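Local coordinates for monomethylamine corrinoid protein 1 (Methanosarcina barkeri, PDB 3EZX) that carries methyl groups between MtmB and MtbA on a cobalt-containing corrinoid during methanogenesis from methylamine, at residues T97-A100 and E101-H105; D129-N132 and E133-V136; D189-I192 and E193-A197; A199-N203 and A204-A208. All coordinates share one frame; numbering follows the deposited sequence.

Overall arrangement
The four interactions follow one another along the chain, and all lie in the C-terminal cobalamin-binding domain. This has a Rossmann-like fold with a four-stranded parallel sheet. Interactions 1 and 2 are neighbours, their centres about 9 Å apart. They join the end of strand 94-99 and the next loop to the loop before helix 132-141, through G102 with D129 and V99 with V130. Interactions 3 and 4 also touch, centres about 15 Å apart, where helix 189-195 leads towards helix 204-213. The two pairs do not meet; the centres of interactions 2 and 4 are about 22 Å apart. Interactions 1 and 4 both hold residues of the corrinoid pocket, so separate loops of one fold grip the cofactor.

Interaction 1: T97-A100 and E101-H105; sequences TFVA and EGDIH
Chi1 of V99 (-177°) swings CG1 to the far side from the backbone N and sets it against D103 CB at 3.6 Å. The two side chains cross at about a right angle. Chi1 of D103 (-155°) in turn places the carboxylate toward H105. Both branches of V99 also lie near H105 O, CG1 being the nearer at 3.4 Å. Between V99 and H105 the chain makes a type II beta turn from A100 to D103. D103 N closes it by donating to A100 O at 3.1 Å, coming from above the carbonyl plane. G102 takes a positive phi (81°) in the turn, which suits a glycine.

The D103 carboxylate then fixes the histidine. D103 OD1 accepts from H105 N at 3.0 Å, an Asx turn, and from H105 ND1 at 2.8 Å. The second donor arrives on the syn side of the carboxylate, and OD1 lies close to the imidazole plane, at its edge. The bond from ND1 limits the rotation of the ring, and the bond from H105 N holds the backbone of the Asx turn. The other oxygen, D103 OD2, is held by S158 OG and L154 N.

The ring thus directs H105 NE2 to the cobalt of 5-hydroxybenzimidazolylcobamide, which it ligates. This is the DxHxxG motif of base-off/His-on corrinoid binding, with a His-Asp-Ser relay as in methionine synthase.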
# COMPACT_ATOMS: atom_id res chain seq x y z
N THR A 97 0.52 3.40 -9.88
CA THR A 97 0.12 3.48 -8.47
C THR A 97 -0.10 4.88 -7.93
O THR A 97 0.64 5.81 -8.25
CB THR A 97 1.17 2.78 -7.56
OG1 THR A 97 2.49 3.27 -7.87
CG2 THR A 97 1.13 1.26 -7.74
N PHE A 98 -1.11 5.02 -7.07
CA PHE A 98 -1.41 6.34 -6.52
C PHE A 98 -2.27 6.27 -5.26
O PHE A 98 -2.89 5.25 -4.97
CB PHE A 98 -2.17 7.12 -7.59
CG PHE A 98 -3.43 6.44 -8.03
CD1 PHE A 98 -4.64 6.74 -7.41
CD2 PHE A 98 -3.41 5.48 -9.03
CE1 PHE A 98 -5.81 6.08 -7.79
CE2 PHE A 98 -4.57 4.82 -9.41
CZ PHE A 98 -5.78 5.12 -8.79
N VAL A 99 -2.30 7.37 -4.52
CA VAL A 99 -3.12 7.47 -3.33
C VAL A 99 -4.15 8.55 -3.68
O VAL A 99 -3.80 9.58 -4.23
CB VAL A 99 -2.28 7.93 -2.12
CG1 VAL A 99 -3.16 7.96 -0.88
CG2 VAL A 99 -1.10 7.00 -1.93
N ALA A 100 -5.41 8.29 -3.36
CA ALA A 100 -6.50 9.22 -3.66
C ALA A 100 -6.24 10.68 -3.29
O ALA A 100 -5.40 10.98 -2.43
CB ALA A 100 -7.77 8.75 -2.99
N GLU A 101 -6.97 11.59 -3.93
CA GLU A 101 -6.84 13.03 -3.69
C GLU A 101 -7.12 13.39 -2.24
O GLU A 101 -8.09 12.92 -1.65
CB GLU A 101 -7.80 13.80 -4.59
CG GLU A 101 -7.62 15.31 -4.56
CD GLU A 101 -8.61 16.03 -5.44
OE1 GLU A 101 -8.83 15.57 -6.58
OE2 GLU A 101 -9.17 17.06 -5.00
N GLY A 102 -6.27 14.25 -1.68
CA GLY A 102 -6.45 14.69 -0.31
C GLY A 102 -5.94 13.70 0.72
O GLY A 102 -5.99 13.97 1.92
N ASP A 103 -5.43 12.57 0.25
CA ASP A 103 -4.91 11.53 1.13
C ASP A 103 -3.39 11.51 1.05
O ASP A 103 -2.82 11.57 -0.04
CB ASP A 103 -5.46 10.17 0.68
CG ASP A 103 -5.51 9.15 1.81
OD1 ASP A 103 -4.55 9.07 2.59
OD2 ASP A 103 -6.52 8.41 1.90
N ILE A 104 -2.71 11.42 2.19
CA ILE A 104 -1.25 11.38 2.17
C ILE A 104 -0.69 10.12 2.81
O ILE A 104 0.52 9.98 2.95
CB ILE A 104 -0.61 12.61 2.84
CG1 ILE A 104 -0.84 12.56 4.35
CG2 ILE A 104 -1.17 13.87 2.23
CD1 ILE A 104 -0.23 13.72 5.09
N HIS A 105 -1.57 9.22 3.22
CA HIS A 105 -1.14 7.96 3.81
C HIS A 105 -0.43 7.24 2.66
O HIS A 105 -1.04 6.96 1.64
CB HIS A 105 -2.34 7.12 4.27
CG HIS A 105 -3.11 7.72 5.41
ND1 HIS A 105 -4.05 8.71 5.28
CD2 HIS A 105 -3.07 7.43 6.74
CE1 HIS A 105 -4.54 8.99 6.50
NE2 HIS A 105 -3.97 8.24 7.42

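Interaction 2: D129-N132 and E133-V136; sequences DVLN and ENVV
V130 and V135 meet at the start of helix 132-141, where the loop after strand 122-125 turns into a helix of the Rossmann-like domain. Their side chains cross at about a right angle, and V130 CG1 touches V135 CG2 at 3.5 Å. Both valines have the same first torsion, near 180°, yet V130 offers CG1, anti to its N, and V135 offers CG2, beside its N. Both valines also pack on F98 of strand 94-99, which ties this helix start to the sheet.

L131 occupies the N-cap position, but its side chain has no polar atom with which to cap. Its carbonyl oxygen receives only weak bonds here, from N134 N and V135 N. The first firmer helical bond is V136 N to N132 O, at 3.0 Å.

On the outer side, L131 and N134 cross obliquely. The N134 amide nitrogen lies over the leucine chain, with ND2 at 3.4 Å from L131 CD1 and 3.5 Å from L131 CB. That places an N-H donor beside apolar carbon. N132 points its side chain elsewhere, with ND2 making weak bonds to G161 O and D164 OD1 at helix 161-171. V136 packs against L165 and L169 of helix 161-171. One water accepts from L131 N at 2.7 Å; it probably also links to N134 ND2, but the 2.5 Å between that water and ND2 is too short to be trusted.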
# COMPACT_ATOMS: atom_id res chain seq x y z
N ASP A 129 -2.07 12.23 -2.91
CA ASP A 129 -2.90 13.39 -3.20
C ASP A 129 -3.00 13.62 -4.71
O ASP A 129 -3.02 14.75 -5.18
CB ASP A 129 -2.29 14.61 -2.49
CG ASP A 129 -3.07 15.89 -2.74
OD1 ASP A 129 -4.31 15.87 -2.64
OD2 ASP A 129 -2.42 16.93 -3.02
N VAL A 130 -3.09 12.52 -5.46
CA VAL A 130 -3.18 12.57 -6.92
C VAL A 130 -4.60 12.84 -7.41
O VAL A 130 -5.53 12.15 -7.01
CB VAL A 130 -2.72 11.23 -7.53
CG1 VAL A 130 -2.72 11.33 -9.05
CG2 VAL A 130 -1.34 10.87 -7.01
N LEU A 131 -4.75 13.83 -8.28
CA LEU A 131 -6.06 14.17 -8.84
C LEU A 131 -6.53 13.02 -9.73
O LEU A 131 -5.71 12.33 -10.34
CB LEU A 131 -5.96 15.45 -9.68
CG LEU A 131 -5.59 16.75 -8.97
CD1 LEU A 131 -5.19 17.80 -10.00
CD2 LEU A 131 -6.77 17.24 -8.13
N ASN A 132 -7.84 12.81 -9.80
CA ASN A 132 -8.36 11.73 -10.62
C ASN A 132 -8.03 11.94 -12.10
O ASN A 132 -7.83 10.98 -12.83
CB ASN A 132 -9.87 11.59 -10.44
CG ASN A 132 -10.23 11.07 -9.07
OD1 ASN A 132 -9.52 10.24 -8.51
ND2 ASN A 132 -11.34 11.55 -8.53
N GLU A 133 -7.97 13.19 -12.53
CA GLU A 133 -7.67 13.49 -13.91
C GLU A 133 -6.22 13.18 -14.28
O GLU A 133 -5.95 12.79 -15.42
CB GLU A 133 -7.99 14.95 -14.22
CG GLU A 133 -9.49 15.22 -14.25
CD GLU A 133 -9.83 16.63 -14.69
OE1 GLU A 133 -9.27 17.11 -15.70
OE2 GLU A 133 -10.68 17.26 -14.02
N ASN A 134 -5.30 13.35 -13.34
CA ASN A 134 -3.90 13.05 -13.63
C ASN A 134 -3.69 11.55 -13.75
O ASN A 134 -2.74 11.09 -14.38
CB ASN A 134 -2.97 13.61 -12.54
CG ASN A 134 -2.88 15.12 -12.57
OD1 ASN A 134 -2.79 15.73 -13.64
ND2 ASN A 134 -2.91 15.74 -11.40
N VAL A 135 -4.58 10.77 -13.12
CA VAL A 135 -4.49 9.32 -13.20
C VAL A 135 -5.05 8.94 -14.57
O VAL A 135 -4.52 8.06 -15.25
CB VAL A 135 -5.33 8.62 -12.09
CG1 VAL A 135 -5.26 7.11 -12.26
CG2 VAL A 135 -4.81 9.00 -10.72
N VAL A 136 -6.11 9.64 -14.96
CA VAL A 136 -6.75 9.41 -16.25
C VAL A 136 -5.79 9.83 -17.36
O VAL A 136 -5.69 9.17 -18.39
CB VAL A 136 -8.05 10.23 -16.40
CG1 VAL A 136 -8.63 10.04 -17.79
CG2 VAL A 136 -9.06 9.78 -15.36
O HOH W 1 -2.54 15.13 -8.99

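Interaction 3: D189-I192 and E193-A197; sequences DKWI and EEIGA
W191 and I195 sit one turn apart on helix 189-195 and cross at about a right angle. From CB, the W191 side chain starts with CG anti to the backbone N (chi1 167°). This turns the indole out from the helix and toward I195, one turn on. The isoleucine methyl CG2 lies over one face of the six-membered ring, 3.7 Å from its centroid and 17° off the normal, a CH-pi contact. CZ2 is the ring atom nearest to it, at 3.5 Å, followed by CE2 and CH2. On the five-membered side, NE1 lies 3.9 Å from I195 CD1 and gives its hydrogen bond to Q162 OE1. Round the other rim, CE3 has E194 OE1 at 3.9 Å, approaching obliquely with the carboxylate plane steeply turned against the ring. With an alanine in place of the tryptophan, the I195 methyl would probably lose the surface it rests on, and Q162 OE1 would be left without its indole partner.

The backbone here is helical, with I195 N bonded to W191 O at 3.2 Å. It ends at G196, whose backbone angles, with positive phi, would press a CB against the carbonyl oxygen before it. I192 O takes two donors there, G196 N at 3.0 Å and A197 N at 2.7 Å. The turn folds A197 CB back onto I192 CG2.

In the fold, W191 and I195 face helix 161-171, both touching K163, and I195 also reaches M166. I195 and A197 lie against F182 of strand 179-183, at the edge of the sheet.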
# COMPACT_ATOMS: atom_id res chain seq x y z
N ASP A 189 -15.21 -5.14 -0.38
CA ASP A 189 -15.50 -5.93 -1.58
C ASP A 189 -16.83 -5.48 -2.16
O ASP A 189 -17.15 -5.77 -3.31
CB ASP A 189 -15.53 -7.42 -1.24
CG ASP A 189 -14.17 -8.07 -1.40
OD1 ASP A 189 -13.18 -7.33 -1.54
OD2 ASP A 189 -14.09 -9.32 -1.39
N LYS A 190 -17.59 -4.74 -1.35
CA LYS A 190 -18.89 -4.21 -1.76
C LYS A 190 -18.66 -3.00 -2.65
O LYS A 190 -19.11 -2.94 -3.80
CB LYS A 190 -19.70 -3.78 -0.54
CG LYS A 190 -19.82 -4.83 0.56
CD LYS A 190 -20.80 -4.36 1.63
CE LYS A 190 -20.85 -5.32 2.81
NZ LYS A 190 -19.61 -5.27 3.63
N TRP A 191 -17.94 -2.02 -2.10
CA TRP A 191 -17.64 -0.78 -2.80
C TRP A 191 -16.96 -0.99 -4.16
O TRP A 191 -17.15 -0.19 -5.07
CB TRP A 191 -16.77 0.10 -1.89
CG TRP A 191 -16.14 1.27 -2.57
CD1 TRP A 191 -14.84 1.37 -2.99
CD2 TRP A 191 -16.75 2.53 -2.88
NE1 TRP A 191 -14.61 2.60 -3.54
CE2 TRP A 191 -15.77 3.34 -3.49
CE3 TRP A 191 -18.04 3.05 -2.71
CZ2 TRP A 191 -16.02 4.64 -3.92
CZ3 TRP A 191 -18.30 4.35 -3.14
CH2 TRP A 191 -17.30 5.13 -3.74
N ILE A 192 -16.19 -2.06 -4.28
CA ILE A 192 -15.49 -2.35 -5.53
C ILE A 192 -16.44 -2.51 -6.72
O ILE A 192 -16.17 -2.03 -7.81
CB ILE A 192 -14.63 -3.63 -5.40
CG1 ILE A 192 -13.52 -3.41 -4.38
CG2 ILE A 192 -14.04 -4.00 -6.76
CD1 ILE A 192 -12.53 -2.32 -4.76
N GLU A 193 -17.56 -3.20 -6.50
CA GLU A 193 -18.53 -3.40 -7.57
C GLU A 193 -19.50 -2.24 -7.67
O GLU A 193 -20.01 -1.95 -8.76
CB GLU A 193 -19.30 -4.71 -7.36
CG GLU A 193 -18.49 -5.97 -7.69
CD GLU A 193 -17.53 -6.36 -6.58
OE1 GLU A 193 -16.77 -5.50 -6.11
OE2 GLU A 193 -17.53 -7.55 -6.20
N GLU A 194 -19.76 -1.58 -6.55
CA GLU A 194 -20.67 -0.44 -6.55
C GLU A 194 -20.18 0.55 -7.60
O GLU A 194 -20.97 1.11 -8.35
CB GLU A 194 -20.69 0.23 -5.17
CG GLU A 194 -21.89 1.13 -4.94
CD GLU A 194 -21.90 1.75 -3.55
OE1 GLU A 194 -21.41 1.09 -2.61
OE2 GLU A 194 -22.41 2.88 -3.40
N ILE A 195 -18.87 0.75 -7.64
CA ILE A 195 -18.27 1.66 -8.61
C ILE A 195 -18.05 0.95 -9.94
O ILE A 195 -18.53 1.40 -10.98
CB ILE A 195 -16.92 2.23 -8.10
CG1 ILE A 195 -15.98 1.08 -7.71
CG2 ILE A 195 -17.16 3.15 -6.91
CD1 ILE A 195 -14.59 1.53 -7.31
N GLY A 196 -17.34 -0.18 -9.90
CA GLY A 196 -17.10 -0.94 -11.12
C GLY A 196 -15.66 -1.38 -11.29
O GLY A 196 -15.21 -1.57 -12.42
N ALA A 197 -14.95 -1.55 -10.18
CA ALA A 197 -13.55 -1.97 -10.21
C ALA A 197 -13.38 -3.45 -10.52
O ALA A 197 -14.36 -4.19 -10.62
CB ALA A 197 -12.88 -1.63 -8.89

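Interaction 4: A199-N203 and A204-A208; sequences ATAEN and AAEAA
A201 turns its CB toward the helix that follows: A201 CB lies 3.3 Å from A207 CA and 3.6 Å from A207 CB. Small residues on both sides allow the chain to come this close. At E202 the side chain runs beside that of E206 and points the same way. E202 OE2 and E206 OE1 are 4.2 Å apart, with the carboxylate planes 79° from each other. Two like charges so near probably raise the tendency of one group to hold a proton.

N203 comes next and is the N-cap of helix 204-213. Its CG sits between the backbone N and the carbonyl carbon (chi1 54°), which folds the amide back over the first turn. From there OD1 accepts from E206 N at 2.8 Å. The bond is almost straight, with an N-H...O angle of 175°, and it satisfies a backbone N-H that has no earlier helical carbonyl to use. The carbonyl oxygen of N203 takes the next donor, A207 N, at 2.9 Å. Replacing N203 by an alanine removes OD1, and E206 N would probably be left without its capping acceptor, the first turn held less firmly.

A201, E202, N203 and A204 all touch 5-hydroxybenzimidazolylcobamide, so this helix start forms part of the cofactor pocket. The loop before it leans on helix 189-195, where T200 touches D189 and I192. On the helix itself, A204 packs on L111 and M115, and A207 on V112, all three from helix 107-118.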
# COMPACT_ATOMS: atom_id res chain seq x y z
N ALA A 199 -10.90 -5.41 -8.70
CA ALA A 199 -10.40 -6.13 -7.53
C ALA A 199 -10.06 -5.29 -6.30
O ALA A 199 -10.58 -4.19 -6.10
CB ALA A 199 -9.19 -6.96 -7.93
N THR A 200 -9.18 -5.86 -5.49
CA THR A 200 -8.68 -5.27 -4.25
C THR A 200 -7.90 -6.34 -3.49
O THR A 200 -8.03 -7.53 -3.78
CB THR A 200 -9.81 -4.76 -3.34
OG1 THR A 200 -9.27 -4.42 -2.05
CG2 THR A 200 -10.88 -5.82 -3.16
N ALA A 201 -7.09 -5.91 -2.53
CA ALA A 201 -6.31 -6.83 -1.72
C ALA A 201 -6.34 -6.32 -0.29
O ALA A 201 -6.83 -5.23 -0.02
CB ALA A 201 -4.89 -6.91 -2.23
N GLU A 202 -5.81 -7.11 0.63
CA GLU A 202 -5.78 -6.72 2.03
C GLU A 202 -4.36 -6.49 2.51
O GLU A 202 -4.15 -5.96 3.60
CB GLU A 202 -6.46 -7.78 2.89
CG GLU A 202 -7.94 -7.94 2.59
CD GLU A 202 -8.56 -9.13 3.31
OE1 GLU A 202 -8.47 -9.19 4.55
OE2 GLU A 202 -9.13 -10.01 2.62
N ASN A 203 -3.39 -6.88 1.70
CA ASN A 203 -1.99 -6.69 2.04
C ASN A 203 -1.11 -6.75 0.79
O ASN A 203 -1.57 -7.16 -0.27
CB ASN A 203 -1.52 -7.73 3.06
CG ASN A 203 -1.80 -9.16 2.63
OD1 ASN A 203 -1.32 -9.61 1.58
ND2 ASN A 203 -2.57 -9.88 3.43
N ALA A 204 0.14 -6.32 0.94
CA ALA A 204 1.08 -6.31 -0.17
C ALA A 204 1.12 -7.65 -0.87
O ALA A 204 0.98 -7.73 -2.09
CB ALA A 204 2.47 -5.94 0.34
N ALA A 205 1.30 -8.71 -0.08
CA ALA A 205 1.37 -10.07 -0.61
C ALA A 205 0.22 -10.41 -1.56
O ALA A 205 0.45 -10.68 -2.75
CB ALA A 205 1.40 -11.07 0.54
N GLU A 206 -1.00 -10.40 -1.05
CA GLU A 206 -2.17 -10.73 -1.85
C GLU A 206 -2.30 -9.77 -3.02
O GLU A 206 -2.69 -10.17 -4.12
CB GLU A 206 -3.43 -10.66 -0.99
CG GLU A 206 -4.49 -11.66 -1.38
CD GLU A 206 -5.68 -11.63 -0.45
OE1 GLU A 206 -6.44 -10.64 -0.48
OE2 GLU A 206 -5.84 -12.60 0.33
N ALA A 207 -1.98 -8.50 -2.78
CA ALA A 207 -2.06 -7.49 -3.82
C ALA A 207 -1.29 -7.96 -5.04
O ALA A 207 -1.78 -7.89 -6.17
CB ALA A 207 -1.49 -6.18 -3.31
N ALA A 208 -0.07 -8.45 -4.81
CA ALA A 208 0.77 -8.95 -5.89
C ALA A 208 0.10 -10.11 -6.62
O ALA A 208 0.04 -10.12 -7.85
CB ALA A 208 2.12 -9.38 -5.34